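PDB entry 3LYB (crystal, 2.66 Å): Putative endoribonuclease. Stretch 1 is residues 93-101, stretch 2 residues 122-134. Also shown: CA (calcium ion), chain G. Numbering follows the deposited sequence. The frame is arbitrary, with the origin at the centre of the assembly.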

ATOM      1  N   ASP B  93     -28.342 -30.947  15.533  1.00 50.83           N
ATOM      2  CA  ASP B  93     -29.418 -29.964  15.755  1.00 49.62           C
ATOM      3  C   ASP B  93     -28.941 -28.541  15.465  1.00 49.01           C
ATOM      4  O   ASP B  93     -29.733 -27.595  15.454  1.00 48.92           O
ATOM      5  CB  ASP B  93     -29.962 -30.012  17.199  1.00 49.97           C
ATOM      6  CG  ASP B  93     -30.316 -31.433  17.675  1.00 50.60           C
ATOM      7  OD1 ASP B  93     -31.066 -32.146  16.972  1.00 50.31           O
ATOM      8  OD2 ASP B  93     -29.838 -31.831  18.767  1.00 51.33           O
ATOM      9  N   VAL B  94     -27.638 -28.381  15.259  1.00 48.13           N
ATOM     10  CA  VAL B  94     -27.092 -27.119  14.791  1.00 47.36           C
ATOM     11  C   VAL B  94     -27.352 -27.011  13.303  1.00 46.54           C
ATOM     12  O   VAL B  94     -26.582 -27.558  12.519  1.00 47.33           O
ATOM     13  CB  VAL B  94     -25.576 -27.063  14.982  1.00 47.63           C
ATOM     14  CG1 VAL B  94     -25.059 -25.688  14.621  1.00 47.17           C
ATOM     15  CG2 VAL B  94     -25.191 -27.432  16.426  1.00 48.30           C
ATOM     16  N   ILE B  95     -28.424 -26.323  12.914  1.00 44.91           N
ATOM     17  CA  ILE B  95     -28.825 -26.262  11.502  1.00 44.09           C
ATOM     18  C   ILE B  95     -28.216 -25.118  10.660  1.00 42.63           C
ATOM     19  O   ILE B  95     -28.175 -25.199   9.423  1.00 42.79           O
ATOM     20  CB  ILE B  95     -30.365 -26.189  11.332  1.00 44.51           C
ATOM     21  CG1 ILE B  95     -30.918 -25.020  12.136  1.00 44.94           C
ATOM     22  CG2 ILE B  95     -31.022 -27.518  11.732  1.00 45.64           C
ATOM     23  CD1 ILE B  95     -31.814 -24.139  11.354  1.00 48.40           C
ATOM     24  N   LYS B  96     -27.771 -24.051  11.316  1.00 40.43           N
ATOM     25  CA  LYS B  96     -27.233 -22.894  10.609  1.00 37.96           C
ATOM     26  C   LYS B  96     -25.866 -22.566  11.170  1.00 36.18           C
ATOM     27  O   LYS B  96     -25.667 -22.525  12.388  1.00 35.55           O
ATOM     28  CB  LYS B  96     -28.182 -21.700  10.771  1.00 38.14           C
ATOM     29  CG  LYS B  96     -27.929 -20.489   9.879  1.00 38.90           C
ATOM     30  CD  LYS B  96     -28.462 -19.236  10.584  1.00 41.56           C
ATOM     31  CE  LYS B  96     -29.028 -18.194   9.637  1.00 41.15           C
ATOM     32  NZ  LYS B  96     -27.986 -17.688   8.730  1.00 41.36           N
ATOM     33  N   LEU B  97     -24.908 -22.366  10.280  1.00 34.37           N
ATOM     34  CA  LEU B  97     -23.614 -21.800  10.690  1.00 32.62           C
ATOM     35  C   LEU B  97     -23.295 -20.551   9.885  1.00 31.67           C
ATOM     36  O   LEU B  97     -23.456 -20.537   8.652  1.00 31.56           O
ATOM     37  CB  LEU B  97     -22.485 -22.813  10.526  1.00 32.01           C
ATOM     38  CG  LEU B  97     -22.499 -24.086  11.370  1.00 31.57           C
ATOM     39  CD1 LEU B  97     -21.221 -24.801  11.068  1.00 31.39           C
ATOM     40  CD2 LEU B  97     -22.632 -23.848  12.871  1.00 30.17           C
ATOM     41  N   VAL B  98     -22.862 -19.500  10.576  1.00 30.36           N
ATOM     42  CA  VAL B  98     -22.246 -18.357   9.887  1.00 29.20           C
ATOM     43  C   VAL B  98     -20.741 -18.377  10.200  1.00 28.96           C
ATOM     44  O   VAL B  98     -20.342 -18.306  11.363  1.00 28.41           O
ATOM     45  CB  VAL B  98     -22.934 -16.981  10.188  1.00 28.92           C
ATOM     46  CG1 VAL B  98     -22.285 -15.889   9.378  1.00 27.33           C
ATOM     47  CG2 VAL B  98     -24.408 -17.026   9.849  1.00 26.64           C
ATOM     48  N   GLN B  99     -19.927 -18.513   9.156  1.00 28.44           N
ATOM     49  CA  GLN B  99     -18.486 -18.648   9.320  1.00 28.51           C
ATOM     50  C   GLN B  99     -17.695 -17.484   8.725  1.00 28.13           C
ATOM     51  O   GLN B  99     -17.790 -17.196   7.538  1.00 28.61           O
ATOM     52  CB  GLN B  99     -18.029 -19.961   8.705  1.00 29.08           C
ATOM     53  CG  GLN B  99     -18.621 -21.197   9.402  1.00 30.18           C
ATOM     54  CD  GLN B  99     -19.187 -22.186   8.414  1.00 32.24           C
ATOM     55  OE1 GLN B  99     -18.982 -23.376   8.550  1.00 35.21           O
ATOM     56  NE2 GLN B  99     -19.918 -21.696   7.413  1.00 32.58           N
ATOM     57  N   TYR B 100     -16.889 -16.850   9.571  1.00 27.91           N
ATOM     58  CA  TYR B 100     -16.138 -15.651   9.249  1.00 27.06           C
ATOM     59  C   TYR B 100     -14.643 -15.935   9.200  1.00 26.61           C
ATOM     60  O   TYR B 100     -14.068 -16.415  10.169  1.00 26.04           O
ATOM     61  CB  TYR B 100     -16.398 -14.620  10.337  1.00 27.49           C
ATOM     62  CG  TYR B 100     -17.841 -14.172  10.482  1.00 28.28           C
ATOM     63  CD1 TYR B 100     -18.389 -13.255   9.592  1.00 27.64           C
ATOM     64  CD2 TYR B 100     -18.643 -14.645  11.526  1.00 29.56           C
ATOM     65  CE1 TYR B 100     -19.691 -12.826   9.710  1.00 29.83           C
ATOM     66  CE2 TYR B 100     -19.965 -14.216  11.669  1.00 30.96           C
ATOM     67  CZ  TYR B 100     -20.477 -13.289  10.756  1.00 33.29           C
ATOM     68  OH  TYR B 100     -21.778 -12.832  10.853  1.00 36.52           O
ATOM     69  N   PHE B 101     -14.013 -15.617   8.077  1.00 26.69           N
ATOM     70  CA  PHE B 101     -12.583 -15.845   7.899  1.00 27.09           C
ATOM     71  C   PHE B 101     -11.828 -14.563   7.685  1.00 27.33           C
ATOM     72  O   PHE B 101     -12.336 -13.634   7.051  1.00 28.26           O
ATOM     73  CB  PHE B 101     -12.321 -16.664   6.638  1.00 27.18           C
ATOM     74  CG  PHE B 101     -12.801 -18.072   6.697  1.00 27.15           C
ATOM     75  CD1 PHE B 101     -14.160 -18.369   6.602  1.00 24.59           C
ATOM     76  CD2 PHE B 101     -11.880 -19.122   6.801  1.00 28.03           C
ATOM     77  CE1 PHE B 101     -14.594 -19.696   6.621  1.00 26.35           C
ATOM     78  CE2 PHE B 101     -12.312 -20.455   6.822  1.00 27.36           C
ATOM     79  CZ  PHE B 101     -13.680 -20.738   6.732  1.00 26.21           C
ATOM     80  N   PRO B 122     -24.549 -32.105   6.404  1.00 56.17           N
ATOM     81  CA  PRO B 122     -24.001 -30.784   6.821  1.00 54.66           C
ATOM     82  C   PRO B 122     -25.086 -29.708   7.113  1.00 52.82           C
ATOM     83  O   PRO B 122     -26.244 -29.893   6.732  1.00 53.41           O
ATOM     84  CB  PRO B 122     -23.131 -30.369   5.618  1.00 54.75           C
ATOM     85  CG  PRO B 122     -23.646 -31.202   4.453  1.00 55.57           C
ATOM     86  CD  PRO B 122     -24.037 -32.514   5.078  1.00 55.95           C
ATOM     87  N   PRO B 123     -24.724 -28.589   7.781  1.00 50.54           N
ATOM     88  CA  PRO B 123     -25.748 -27.571   8.022  1.00 48.51           C
ATOM     89  C   PRO B 123     -25.861 -26.519   6.910  1.00 46.27           C
ATOM     90  O   PRO B 123     -25.061 -26.517   5.967  1.00 45.79           O
ATOM     91  CB  PRO B 123     -25.289 -26.912   9.335  1.00 48.67           C
ATOM     92  CG  PRO B 123     -23.817 -27.179   9.427  1.00 49.91           C
ATOM     93  CD  PRO B 123     -23.428 -28.191   8.355  1.00 50.79           C
ATOM     94  N   VAL B 124     -26.876 -25.663   7.016  1.00 43.61           N
ATOM     95  CA  VAL B 124     -26.942 -24.430   6.235  1.00 41.48           C
ATOM     96  C   VAL B 124     -25.724 -23.570   6.558  1.00 39.72           C
ATOM     97  O   VAL B 124     -25.213 -23.597   7.685  1.00 39.03           O
ATOM     98  CB  VAL B 124     -28.292 -23.707   6.460  1.00 41.84           C
ATOM     99  CG1 VAL B 124     -28.185 -22.201   6.330  1.00 40.33           C
ATOM    100  CG2 VAL B 124     -29.333 -24.267   5.480  1.00 42.24           C
ATOM    101  N   SER B 125     -25.236 -22.838   5.561  1.00 38.03           N
ATOM    102  CA  SER B 125     -23.880 -22.285   5.653  1.00 36.70           C
ATOM    103  C   SER B 125     -23.658 -20.941   4.946  1.00 35.27           C
ATOM    104  O   SER B 125     -23.988 -20.749   3.776  1.00 35.14           O
ATOM    105  CB  SER B 125     -22.876 -23.337   5.158  1.00 36.62           C
ATOM    106  OG  SER B 125     -21.546 -22.919   5.285  1.00 37.15           O
ATOM    107  N   THR B 126     -23.104 -20.012   5.697  1.00 33.19           N
ATOM    108  CA  THR B 126     -22.605 -18.782   5.138  1.00 32.01           C
ATOM    109  C   THR B 126     -21.118 -18.664   5.456  1.00 31.10           C
ATOM    110  O   THR B 126     -20.675 -18.946   6.579  1.00 31.03           O
ATOM    111  CB  THR B 126     -23.374 -17.563   5.678  1.00 31.96           C
ATOM    112  OG1 THR B 126     -24.732 -17.675   5.280  1.00 32.02           O
ATOM    113  CG2 THR B 126     -22.812 -16.259   5.124  1.00 31.60           C
ATOM    114  N   VAL B 127     -20.358 -18.242   4.462  1.00 30.32           N
ATOM    115  CA  VAL B 127     -18.911 -18.167   4.567  1.00 29.71           C
ATOM    116  C   VAL B 127     -18.465 -16.853   3.958  1.00 29.38           C
ATOM    117  O   VAL B 127     -18.625 -16.648   2.753  1.00 29.18           O
ATOM    118  CB  VAL B 127     -18.254 -19.298   3.768  1.00 29.85           C
ATOM    119  CG1 VAL B 127     -16.771 -19.215   3.900  1.00 30.57           C
ATOM    120  CG2 VAL B 127     -18.764 -20.669   4.212  1.00 28.76           C
ATOM    121  N   VAL B 128     -17.907 -15.962   4.777  1.00 28.95           N
ATOM    122  CA  VAL B 128     -17.336 -14.713   4.259  1.00 27.80           C
ATOM    123  C   VAL B 128     -15.952 -14.381   4.821  1.00 28.11           C
ATOM    124  O   VAL B 128     -15.617 -14.730   5.961  1.00 27.42           O
ATOM    125  CB  VAL B 128     -18.255 -13.504   4.497  1.00 27.74           C
ATOM    126  CG1 VAL B 128     -19.555 -13.663   3.706  1.00 27.67           C
ATOM    127  CG2 VAL B 128     -18.482 -13.252   6.014  1.00 25.16           C
ATOM    128  N   GLN B 129     -15.164 -13.676   4.005  1.00 28.23           N
ATOM    129  CA  GLN B 129     -13.886 -13.142   4.445  1.00 27.88           C
ATOM    130  C   GLN B 129     -14.092 -11.734   4.968  1.00 28.05           C
ATOM    131  O   GLN B 129     -14.471 -10.811   4.220  1.00 28.87           O
ATOM    132  CB  GLN B 129     -12.852 -13.146   3.323  1.00 27.16           C
ATOM    133  CG  GLN B 129     -11.481 -12.662   3.786  1.00 27.16           C
ATOM    134  CD  GLN B 129     -10.367 -12.898   2.767  1.00 26.59           C
ATOM    135  OE1 GLN B 129     -10.242 -13.973   2.175  1.00 29.08           O
ATOM    136  NE2 GLN B 129      -9.551 -11.896   2.576  1.00 24.21           N
ATOM    137  N   VAL B 130     -13.821 -11.567   6.254  1.00 27.26           N
ATOM    138  CA  VAL B 130     -13.859 -10.243   6.869  1.00 26.41           C
ATOM    139  C   VAL B 130     -12.437  -9.802   7.218  1.00 25.99           C
ATOM    140  O   VAL B 130     -11.502 -10.536   6.978  1.00 25.46           O
ATOM    141  CB  VAL B 130     -14.810 -10.228   8.089  1.00 26.44           C
ATOM    142  CG1 VAL B 130     -16.210 -10.780   7.682  1.00 24.47           C
ATOM    143  CG2 VAL B 130     -14.225 -11.019   9.232  1.00 25.49           C
ATOM    144  N   SER B 131     -12.276  -8.610   7.780  1.00 26.62           N
ATOM    145  CA  SER B 131     -10.947  -8.094   8.086  1.00 26.60           C
ATOM    146  C   SER B 131     -10.423  -8.681   9.368  1.00 26.73           C
ATOM    147  O   SER B 131      -9.284  -9.097   9.432  1.00 27.73           O
ATOM    148  CB  SER B 131     -10.940  -6.574   8.214  1.00 26.93           C
ATOM    149  OG  SER B 131     -11.598  -5.952   7.117  1.00 29.34           O
ATOM    150  N   GLU B 132     -11.241  -8.722  10.406  1.00 26.55           N
ATOM    151  CA  GLU B 132     -10.715  -9.076  11.699  1.00 26.47           C
ATOM    152  C   GLU B 132     -11.821  -9.600  12.600  1.00 26.75           C
ATOM    153  O   GLU B 132     -12.981  -9.271  12.391  1.00 26.48           O
ATOM    154  CB  GLU B 132     -10.035  -7.849  12.318  1.00 25.92           C
ATOM    155  CG  GLU B 132      -8.969  -8.205  13.274  1.00 28.33           C
ATOM    156  CD  GLU B 132      -8.157  -7.025  13.736  1.00 33.76           C
ATOM    157  OE1 GLU B 132      -7.661  -6.228  12.898  1.00 35.04           O
ATOM    158  OE2 GLU B 132      -7.991  -6.902  14.965  1.00 37.73           O
HETATM  159  N   MSE B 133     -11.452 -10.424  13.587  1.00 27.31           N
HETATM  160  CA  MSE B 133     -12.350 -10.791  14.687  1.00 27.94           C
HETATM  161  C   MSE B 133     -11.680 -10.470  16.010  1.00 27.54           C
HETATM  162  O   MSE B 133     -10.486 -10.219  16.054  1.00 26.87           O
HETATM  163  CB  MSE B 133     -12.735 -12.268  14.641  1.00 28.23           C
HETATM  164  CG  MSE B 133     -13.617 -12.637  13.470  1.00 33.11           C
HETATM  165 SE   MSE B 133     -12.693 -12.907  11.774  1.00 46.60          SE
HETATM  166  CE  MSE B 133     -11.908 -14.650  12.036  1.00 40.92           C
ATOM    167  N   LEU B 134     -12.474 -10.435  17.079  1.00 28.12           N
ATOM    168  CA  LEU B 134     -11.977 -10.245  18.433  1.00 28.54           C
ATOM    169  C   LEU B 134     -11.214 -11.481  18.866  1.00 29.17           C
ATOM    170  O   LEU B 134     -11.516 -12.586  18.402  1.00 29.48           O
ATOM    171  CB  LEU B 134     -13.133 -10.047  19.399  1.00 28.20           C
ATOM    172  CG  LEU B 134     -13.798  -8.677  19.425  1.00 28.55           C
ATOM    173  CD1 LEU B 134     -15.050  -8.761  20.340  1.00 27.76           C
ATOM    174  CD2 LEU B 134     -12.846  -7.567  19.880  1.00 23.11           C
TER
HETATM  175 CA    CA G 167      -6.121  -4.249  13.999  1.00 72.20          CA
HETATM  176  O   HOH W   1      -4.371  -5.852  13.165  1.00 52.81           O
HETATM  177  O   HOH W   2      -5.395  -2.187  14.983  1.00 43.91           O
HETATM  178  O   HOH W   3      -7.069  -3.658  11.897  1.00 50.93           O

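Neighbouring parallel strands share a simple rule: each strand turns the N-H and C=O of every second residue to its neighbour, and the side chains of paired residues fall on the same face. The putative endoribonuclease 3LYB illustrates it well, with strand 124-129 running beside the strand that ends at Phe101, their directions 12° apart.

Phe101 is covered most by the other stretch, and its backbone and ring both contribute. Its N donates to Val128 O (2.8 Å, nearly straight at 171°), while its O accepts from Val130 N at 2.7 Å, so the two bonds straddle Gln129, its partner in register. Between them Gln129 CA lies 3.1 Å from Phe101 O, a CA-H...O contact of the kind that fills the gaps in a parallel ladder. The side chain lies on the face shared with Gln99 and Val127, where Phe101 CE1 packs against Val127 CG1 at 3.5 Å.

Tyr100 has its side chain on the opposite face. Its CD1 meets Val128 CG2 at 3.6 Å and Val130 CG1 at 3.8 Å, both approaching the ring obliquely. Beyond the strand, the chain brings selenomethionine Met133 back toward the same residue, with its CE 3.4 Å from Tyr100 O and its SE 4.3 Å from Tyr100 CB.

Thr126 comes next, and shows how a side chain can reinforce the ladder. Its N donates to Leu97 O at 3.0 Å, and its O accepts from Gln99 N at 2.7 Å and from Gln99 NE2 at 3.0 Å. One carbonyl thus receives both a main-chain and a side-chain donor from a single residue. The Gln99 side chain folds back to the neighbouring strand to do this, and Gln99 NE2 also donates to Ser125 OG at 2.9 Å, while Gln99 OE1 is satisfied elsewhere in the structure. Gln99 O accepts from Val128 N (3.0 Å), so the main-chain bonds of Gln99 straddle Val127.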